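Local coordinates for probable glutamine-binding lipoprotein GlnH (GLNBP) (Mycobacterium tuberculosis, PDB 6H20) that binds amino acids such as aspartate, glutamate and asparagine as a probable solute-binding lipoprotein, linked to control of glutamate metabolism, at residues L53-S65 and I74-A86. Numbering follows the deposited sequence.
Sequences LIVGLDIGSNLFS and ITGFDVDIAGEVA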
ATOM      1  N   LEU A  53     -12.409   1.812 -15.591  1.00 20.24           N
ATOM      2  CA  LEU A  53     -12.257   1.551 -14.166  1.00 18.82           C
ATOM      3  C   LEU A  53     -11.591   2.756 -13.516  1.00 23.43           C
ATOM      4  O   LEU A  53     -10.557   3.230 -14.000  1.00 23.50           O
ATOM      5  CB  LEU A  53     -11.371   0.317 -13.979  1.00 19.20           C
ATOM      6  CG  LEU A  53     -11.049  -0.138 -12.556  1.00 20.81           C
ATOM      7  CD1 LEU A  53     -12.310  -0.715 -11.908  1.00 19.14           C
ATOM      8  CD2 LEU A  53      -9.918  -1.175 -12.544  1.00 20.63           C
ATOM      9  N   ILE A  54     -12.189   3.266 -12.440  1.00 21.60           N
ATOM     10  CA  ILE A  54     -11.651   4.426 -11.729  1.00 22.58           C
ATOM     11  C   ILE A  54     -10.891   3.923 -10.511  1.00 23.07           C
ATOM     12  O   ILE A  54     -11.470   3.272  -9.628  1.00 19.83           O
ATOM     13  CB  ILE A  54     -12.755   5.420 -11.343  1.00 23.95           C
ATOM     14  CG1 ILE A  54     -13.500   5.875 -12.602  1.00 26.14           C
ATOM     15  CG2 ILE A  54     -12.161   6.607 -10.587  1.00 27.34           C
ATOM     16  CD1 ILE A  54     -14.778   6.647 -12.325  1.00 30.82           C
ATOM     17  N   VAL A  55      -9.588   4.216 -10.478  1.00 19.95           N
ATOM     18  CA  VAL A  55      -8.644   3.616  -9.541  1.00 20.19           C
ATOM     19  C   VAL A  55      -8.063   4.713  -8.663  1.00 21.89           C
ATOM     20  O   VAL A  55      -7.509   5.690  -9.175  1.00 20.03           O
ATOM     21  CB  VAL A  55      -7.512   2.904 -10.300  1.00 17.15           C
ATOM     22  CG1 VAL A  55      -6.491   2.302  -9.326  1.00 19.29           C
ATOM     23  CG2 VAL A  55      -8.073   1.828 -11.222  1.00 18.58           C
ATOM     24  N   GLY A  56      -8.134   4.517  -7.347  1.00 20.91           N
ATOM     25  CA  GLY A  56      -7.537   5.452  -6.407  1.00 23.17           C
ATOM     26  C   GLY A  56      -6.113   5.050  -6.079  1.00 24.28           C
ATOM     27  O   GLY A  56      -5.849   3.899  -5.714  1.00 20.36           O
ATOM     28  N   LEU A  57      -5.198   6.003  -6.219  1.00 19.35           N
ATOM     29  CA  LEU A  57      -3.778   5.809  -5.914  1.00 19.05           C
ATOM     30  C   LEU A  57      -3.133   7.188  -5.927  1.00 22.97           C
ATOM     31  O   LEU A  57      -3.831   8.206  -5.936  1.00 19.15           O
ATOM     32  CB  LEU A  57      -3.120   4.810  -6.873  1.00 20.36           C
ATOM     33  CG  LEU A  57      -3.384   4.882  -8.382  1.00 19.06           C
ATOM     34  CD1 LEU A  57      -2.866   6.184  -9.008  1.00 22.04           C
ATOM     35  CD2 LEU A  57      -2.765   3.657  -9.066  1.00 21.05           C
ATOM     36  N   ASP A  58      -1.804   7.243  -5.931  1.00 19.89           N
ATOM     37  CA  ASP A  58      -1.136   8.546  -5.973  1.00 23.20           C
ATOM     38  C   ASP A  58       0.106   8.444  -6.846  1.00 26.83           C
ATOM     39  O   ASP A  58       0.316   7.450  -7.550  1.00 30.36           O
ATOM     40  CB  ASP A  58      -0.828   9.073  -4.565  1.00 27.05           C
ATOM     41  CG  ASP A  58       0.359   8.366  -3.900  1.00 32.12           C
ATOM     42  OD1 ASP A  58       0.976   7.458  -4.491  1.00 37.78           O
ATOM     43  OD2 ASP A  58       0.677   8.740  -2.761  1.00 43.14           O
ATOM     44  N   ILE A  59       0.962   9.464  -6.768  1.00 25.81           N
ATOM     45  CA  ILE A  59       2.275   9.386  -7.394  1.00 30.47           C
ATOM     46  C   ILE A  59       3.415   9.504  -6.378  1.00 23.22           C
ATOM     47  O   ILE A  59       4.539   9.819  -6.738  1.00 29.83           O
ATOM     48  CB  ILE A  59       2.410  10.347  -8.591  1.00 32.07           C
ATOM     49  CG1 ILE A  59       2.206  11.802  -8.162  1.00 30.19           C
ATOM     50  CG2 ILE A  59       1.393   9.992  -9.663  1.00 33.88           C
ATOM     51  CD1 ILE A  59       2.437  12.802  -9.286  1.00 37.03           C
ATOM     52  N   GLY A  60       3.154   9.205  -5.108  1.00 25.60           N
ATOM     53  CA  GLY A  60       4.164   9.332  -4.071  1.00 26.76           C
ATOM     54  C   GLY A  60       4.913   8.073  -3.677  1.00 29.71           C
ATOM     55  O   GLY A  60       5.724   8.124  -2.741  1.00 28.85           O
ATOM     56  N   SER A  61       4.700   6.952  -4.371  1.00 26.58           N
ATOM     57  CA  SER A  61       5.273   5.662  -3.982  1.00 23.87           C
ATOM     58  C   SER A  61       6.035   5.070  -5.166  1.00 23.55           C
ATOM     59  O   SER A  61       5.471   4.319  -5.972  1.00 19.40           O
ATOM     60  CB  SER A  61       4.183   4.709  -3.456  1.00 27.12           C
ATOM     61  OG  SER A  61       3.609   5.202  -2.243  1.00 33.06           O
ATOM     62  N   ASN A  62       7.326   5.391  -5.259  1.00 17.23           N
ATOM     63  CA  ASN A  62       8.161   4.779  -6.285  1.00 14.39           C
ATOM     64  C   ASN A  62       8.041   3.261  -6.205  1.00 13.87           C
ATOM     65  O   ASN A  62       7.955   2.686  -5.116  1.00 15.70           O
ATOM     66  CB  ASN A  62       9.622   5.168  -6.074  1.00 16.45           C
ATOM     67  CG  ASN A  62      10.494   4.741  -7.239  1.00 17.95           C
ATOM     68  OD1 ASN A  62      10.052   4.757  -8.401  1.00 21.04           O
ATOM     69  ND2 ASN A  62      11.719   4.335  -6.943  1.00 18.48           N
ATOM     70  N   LEU A  63       8.035   2.621  -7.374  1.00 14.76           N
ATOM     71  CA  LEU A  63       7.853   1.196  -7.632  1.00 13.83           C
ATOM     72  C   LEU A  63       6.402   0.753  -7.579  1.00 14.90           C
ATOM     73  O   LEU A  63       6.108  -0.363  -8.014  1.00 15.93           O
ATOM     74  CB  LEU A  63       8.680   0.264  -6.725  1.00 18.35           C
ATOM     75  CG  LEU A  63      10.178   0.576  -6.712  1.00 16.27           C
ATOM     76  CD1 LEU A  63      10.859  -0.460  -5.820  1.00 21.56           C
ATOM     77  CD2 LEU A  63      10.750   0.576  -8.129  1.00 18.49           C
ATOM     78  N   PHE A  64       5.484   1.573  -7.061  1.00 14.51           N
ATOM     79  CA  PHE A  64       4.095   1.184  -6.844  1.00 14.91           C
ATOM     80  C   PHE A  64       3.103   2.058  -7.584  1.00 16.03           C
ATOM     81  O   PHE A  64       2.263   1.537  -8.320  1.00 15.40           O
ATOM     82  CB  PHE A  64       3.796   1.137  -5.335  1.00 16.75           C
ATOM     83  CG  PHE A  64       4.364  -0.083  -4.690  1.00 15.38           C
ATOM     84  CD1 PHE A  64       3.642  -1.268  -4.681  1.00 16.37           C
ATOM     85  CD2 PHE A  64       5.658  -0.085  -4.203  1.00 17.48           C
ATOM     86  CE1 PHE A  64       4.176  -2.411  -4.154  1.00 17.08           C
ATOM     87  CE2 PHE A  64       6.219  -1.235  -3.675  1.00 16.93           C
ATOM     88  CZ  PHE A  64       5.460  -2.411  -3.647  1.00 16.72           C
ATOM     89  N   SER A  65       3.173   3.375  -7.410  1.00 16.89           N
ATOM     90  CA  SER A  65       2.363   4.289  -8.213  1.00 15.71           C
ATOM     91  C   SER A  65       3.114   5.613  -8.208  1.00 20.07           C
ATOM     92  O   SER A  65       3.255   6.245  -7.156  1.00 21.34           O
ATOM     93  CB  SER A  65       0.928   4.423  -7.684  1.00 21.62           C
ATOM     94  OG  SER A  65       0.863   4.834  -6.328  1.00 19.12           O
ATOM     95  N   ILE A  74       1.803   7.341 -15.430  1.00 26.79           N
ATOM     96  CA  ILE A  74       1.683   6.760 -14.098  1.00 25.38           C
ATOM     97  C   ILE A  74       1.929   5.270 -14.219  1.00 27.26           C
ATOM     98  O   ILE A  74       1.354   4.604 -15.088  1.00 28.21           O
ATOM     99  CB  ILE A  74       0.288   7.021 -13.516  1.00 29.06           C
ATOM    100  CG1 ILE A  74      -0.104   8.478 -13.706  1.00 31.50           C
ATOM    101  CG2 ILE A  74       0.192   6.548 -12.062  1.00 31.98           C
ATOM    102  CD1 ILE A  74      -1.054   8.629 -14.900  1.00 38.29           C
ATOM    103  N   THR A  75       2.783   4.740 -13.351  1.00 22.49           N
ATOM    104  CA  THR A  75       3.210   3.360 -13.486  1.00 22.01           C
ATOM    105  C   THR A  75       3.609   2.832 -12.117  1.00 18.33           C
ATOM    106  O   THR A  75       3.619   3.563 -11.121  1.00 20.17           O
ATOM    107  CB  THR A  75       4.325   3.239 -14.533  1.00 24.40           C
ATOM    108  OG1 THR A  75       4.531   1.860 -14.869  1.00 25.43           O
ATOM    109  CG2 THR A  75       5.623   3.859 -14.028  1.00 23.10           C
ATOM    110  N   GLY A  76       3.943   1.549 -12.077  1.00 15.53           N
ATOM    111  CA  GLY A  76       4.305   0.883 -10.843  1.00 14.29           C
ATOM    112  C   GLY A  76       3.543  -0.417 -10.663  1.00 17.18           C
ATOM    113  O   GLY A  76       2.624  -0.747 -11.412  1.00 16.26           O
ATOM    114  N   PHE A  77       3.943  -1.147  -9.613  1.00 14.16           N
ATOM    115  CA  PHE A  77       3.319  -2.441  -9.302  1.00 13.73           C
ATOM    116  C   PHE A  77       1.818  -2.304  -9.065  1.00 15.00           C
ATOM    117  O   PHE A  77       1.026  -3.110  -9.572  1.00 16.78           O
ATOM    118  CB  PHE A  77       4.007  -3.048  -8.075  1.00 15.39           C
ATOM    119  CG  PHE A  77       3.577  -4.454  -7.744  1.00 14.71           C
ATOM    120  CD1 PHE A  77       2.548  -4.675  -6.852  1.00 15.67           C
ATOM    121  CD2 PHE A  77       4.234  -5.544  -8.300  1.00 18.93           C
ATOM    122  CE1 PHE A  77       2.158  -5.965  -6.526  1.00 17.22           C
ATOM    123  CE2 PHE A  77       3.841  -6.845  -7.980  1.00 16.95           C
ATOM    124  CZ  PHE A  77       2.796  -7.035  -7.084  1.00 17.36           C
ATOM    125  N   ASP A  78       1.405  -1.300  -8.277  1.00 13.51           N
ATOM    126  CA  ASP A  78      -0.018  -1.119  -7.990  1.00 14.72           C
ATOM    127  C   ASP A  78      -0.794  -0.708  -9.240  1.00 17.12           C
ATOM    128  O   ASP A  78      -1.926  -1.168  -9.452  1.00 16.38           O
ATOM    129  CB  ASP A  78      -0.218  -0.081  -6.885  1.00 13.92           C
ATOM    130  CG  ASP A  78      -0.063  -0.656  -5.485  1.00 15.04           C
ATOM    131  OD1 ASP A  78      -0.171  -1.889  -5.304  1.00 14.91           O
ATOM    132  OD2 ASP A  78       0.109   0.162  -4.558  1.00 16.67           O
ATOM    133  N   VAL A  79      -0.209   0.158 -10.072  1.00 14.71           N
ATOM    134  CA  VAL A  79      -0.833   0.514 -11.346  1.00 15.97           C
ATOM    135  C   VAL A  79      -1.069  -0.735 -12.186  1.00 18.82           C
ATOM    136  O   VAL A  79      -2.141  -0.913 -12.789  1.00 17.33           O
ATOM    137  CB  VAL A  79       0.059   1.530 -12.083  1.00 16.89           C
ATOM    138  CG1 VAL A  79      -0.512   1.824 -13.456  1.00 20.90           C
ATOM    139  CG2 VAL A  79       0.184   2.792 -11.253  1.00 19.04           C
ATOM    140  N   ASP A  80      -0.077  -1.624 -12.226  1.00 14.94           N
ATOM    141  CA  ASP A  80      -0.183  -2.827 -13.045  1.00 15.10           C
ATOM    142  C   ASP A  80      -1.207  -3.799 -12.478  1.00 17.02           C
ATOM    143  O   ASP A  80      -1.945  -4.427 -13.247  1.00 17.21           O
ATOM    144  CB  ASP A  80       1.197  -3.466 -13.216  1.00 16.39           C
ATOM    145  CG  ASP A  80       2.080  -2.691 -14.182  1.00 17.91           C
ATOM    146  OD1 ASP A  80       1.568  -1.826 -14.928  1.00 23.63           O
ATOM    147  OD2 ASP A  80       3.302  -2.952 -14.187  1.00 20.38           O
ATOM    148  N   ILE A  81      -1.276  -3.926 -11.145  1.00 13.46           N
ATOM    149  CA  ILE A  81      -2.322  -4.746 -10.521  1.00 13.91           C
ATOM    150  C   ILE A  81      -3.697  -4.232 -10.925  1.00 13.42           C
ATOM    151  O   ILE A  81      -4.572  -4.999 -11.357  1.00 15.35           O
ATOM    152  CB  ILE A  81      -2.156  -4.775  -8.988  1.00 14.94           C
ATOM    153  CG1 ILE A  81      -0.903  -5.556  -8.582  1.00 15.26           C
ATOM    154  CG2 ILE A  81      -3.413  -5.368  -8.348  1.00 17.64           C
ATOM    155  CD1 ILE A  81      -0.984  -7.069  -8.832  1.00 16.93           C
ATOM    156  N   ALA A  82      -3.896  -2.911 -10.826  1.00 14.80           N
ATOM    157  CA  ALA A  82      -5.174  -2.318 -11.220  1.00 14.90           C
ATOM    158  C   ALA A  82      -5.463  -2.575 -12.687  1.00 15.15           C
ATOM    159  O   ALA A  82      -6.610  -2.840 -13.064  1.00 16.90           O
ATOM    160  CB  ALA A  82      -5.183  -0.808 -10.930  1.00 16.25           C
ATOM    161  N   GLY A  83      -4.429  -2.524 -13.530  1.00 16.24           N
ATOM    162  CA  GLY A  83      -4.628  -2.767 -14.945  1.00 16.15           C
ATOM    163  C   GLY A  83      -5.081  -4.181 -15.249  1.00 16.94           C
ATOM    164  O   GLY A  83      -5.770  -4.408 -16.244  1.00 18.86           O
ATOM    165  N   GLU A  84      -4.689  -5.148 -14.409  1.00 14.80           N
ATOM    166  CA  GLU A  84      -5.158  -6.517 -14.613  1.00 16.41           C
ATOM    167  C   GLU A  84      -6.645  -6.654 -14.298  1.00 17.98           C
ATOM    168  O   GLU A  84      -7.357  -7.413 -14.974  1.00 18.54           O
ATOM    169  CB  GLU A  84      -4.318  -7.494 -13.793  1.00 16.19           C
ATOM    170  CG  GLU A  84      -2.869  -7.593 -14.255  1.00 16.01           C
ATOM    171  CD  GLU A  84      -2.733  -7.972 -15.712  1.00 20.56           C
ATOM    172  OE1 GLU A  84      -3.519  -8.834 -16.178  1.00 22.21           O
ATOM    173  OE2 GLU A  84      -1.852  -7.407 -16.400  1.00 25.66           O
ATOM    174  N   VAL A  85      -7.136  -5.923 -13.290  1.00 16.00           N
ATOM    175  CA  VAL A  85      -8.578  -5.854 -13.063  1.00 14.64           C
ATOM    176  C   VAL A  85      -9.272  -5.271 -14.285  1.00 16.33           C
ATOM    177  O   VAL A  85     -10.268  -5.812 -14.775  1.00 17.72           O
ATOM    178  CB  VAL A  85      -8.889  -5.044 -11.793  1.00 16.65           C
ATOM    179  CG1 VAL A  85     -10.406  -4.945 -11.579  1.00 18.02           C
ATOM    180  CG2 VAL A  85      -8.207  -5.679 -10.595  1.00 17.28           C
ATOM    181  N   ALA A  86      -8.741  -4.167 -14.809  1.00 16.36           N
ATOM    182  CA  ALA A  86      -9.337  -3.564 -15.997  1.00 17.83           C
ATOM    183  C   ALA A  86      -9.296  -4.521 -17.180  1.00 18.84           C
ATOM    184  O   ALA A  86     -10.237  -4.569 -17.984  1.00 20.54           O
ATOM    185  CB  ALA A  86      -8.623  -2.253 -16.332  1.00 19.71           C
TER
HETATM  186  O   HOH W   1       0.904   2.799  -4.252  1.00 26.68           O
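Ile-74 CG2 lies against Leu-57 CD1 and Ile-59 CG2, opening a contact in which strand 53-57 of the periplasmic-binding-protein-type fold and its following loop pack on helix 77-90; the axes of strand 53-57 and of the helix portion 77-86 run nearly antiparallel (158°), 9.5 Å apart. At Gly-76, the N-cap position, CA makes a CA-H...O contact with Phe-64 O (3.3 Å). Loop carbonyls then meet the first turn of the helix. Phe-77 N donates to Leu-63 O (2.8 Å, nearly straight), while Phe-64 O takes two weak bonds, from Asp-78 N and Val-79 N. The Phe-77 ring swings anti to its own N (chi1 -173°); its side chain runs side by side with that of Phe-64, the rings tilted obliquely at 63°. Asp-78 sets its carboxylate beside Phe-64 CD1, with OD1 in plane at the ring edge; OD1 also bonds Tyr-138 OH and OD2 takes Thr-121 N, which ties the helix start to a residue of the amino acid pocket. A water donates to Asp-78 OD2 (2.8 Å) and to Ser-65 OG, bridging the segments. Val-79 CG2 crosses Leu-57 CD2 at about a right angle, 3.8 Å away. One turn on, Ala-82 CB fits against both methyls of Val-55, CG1 at 3.7 Å. At the far end Leu-53 CD2 touches Val-85 CG1 (3.9 Å) and Ala-86 CB, and also lies 3.7 Å from Ala-82 O.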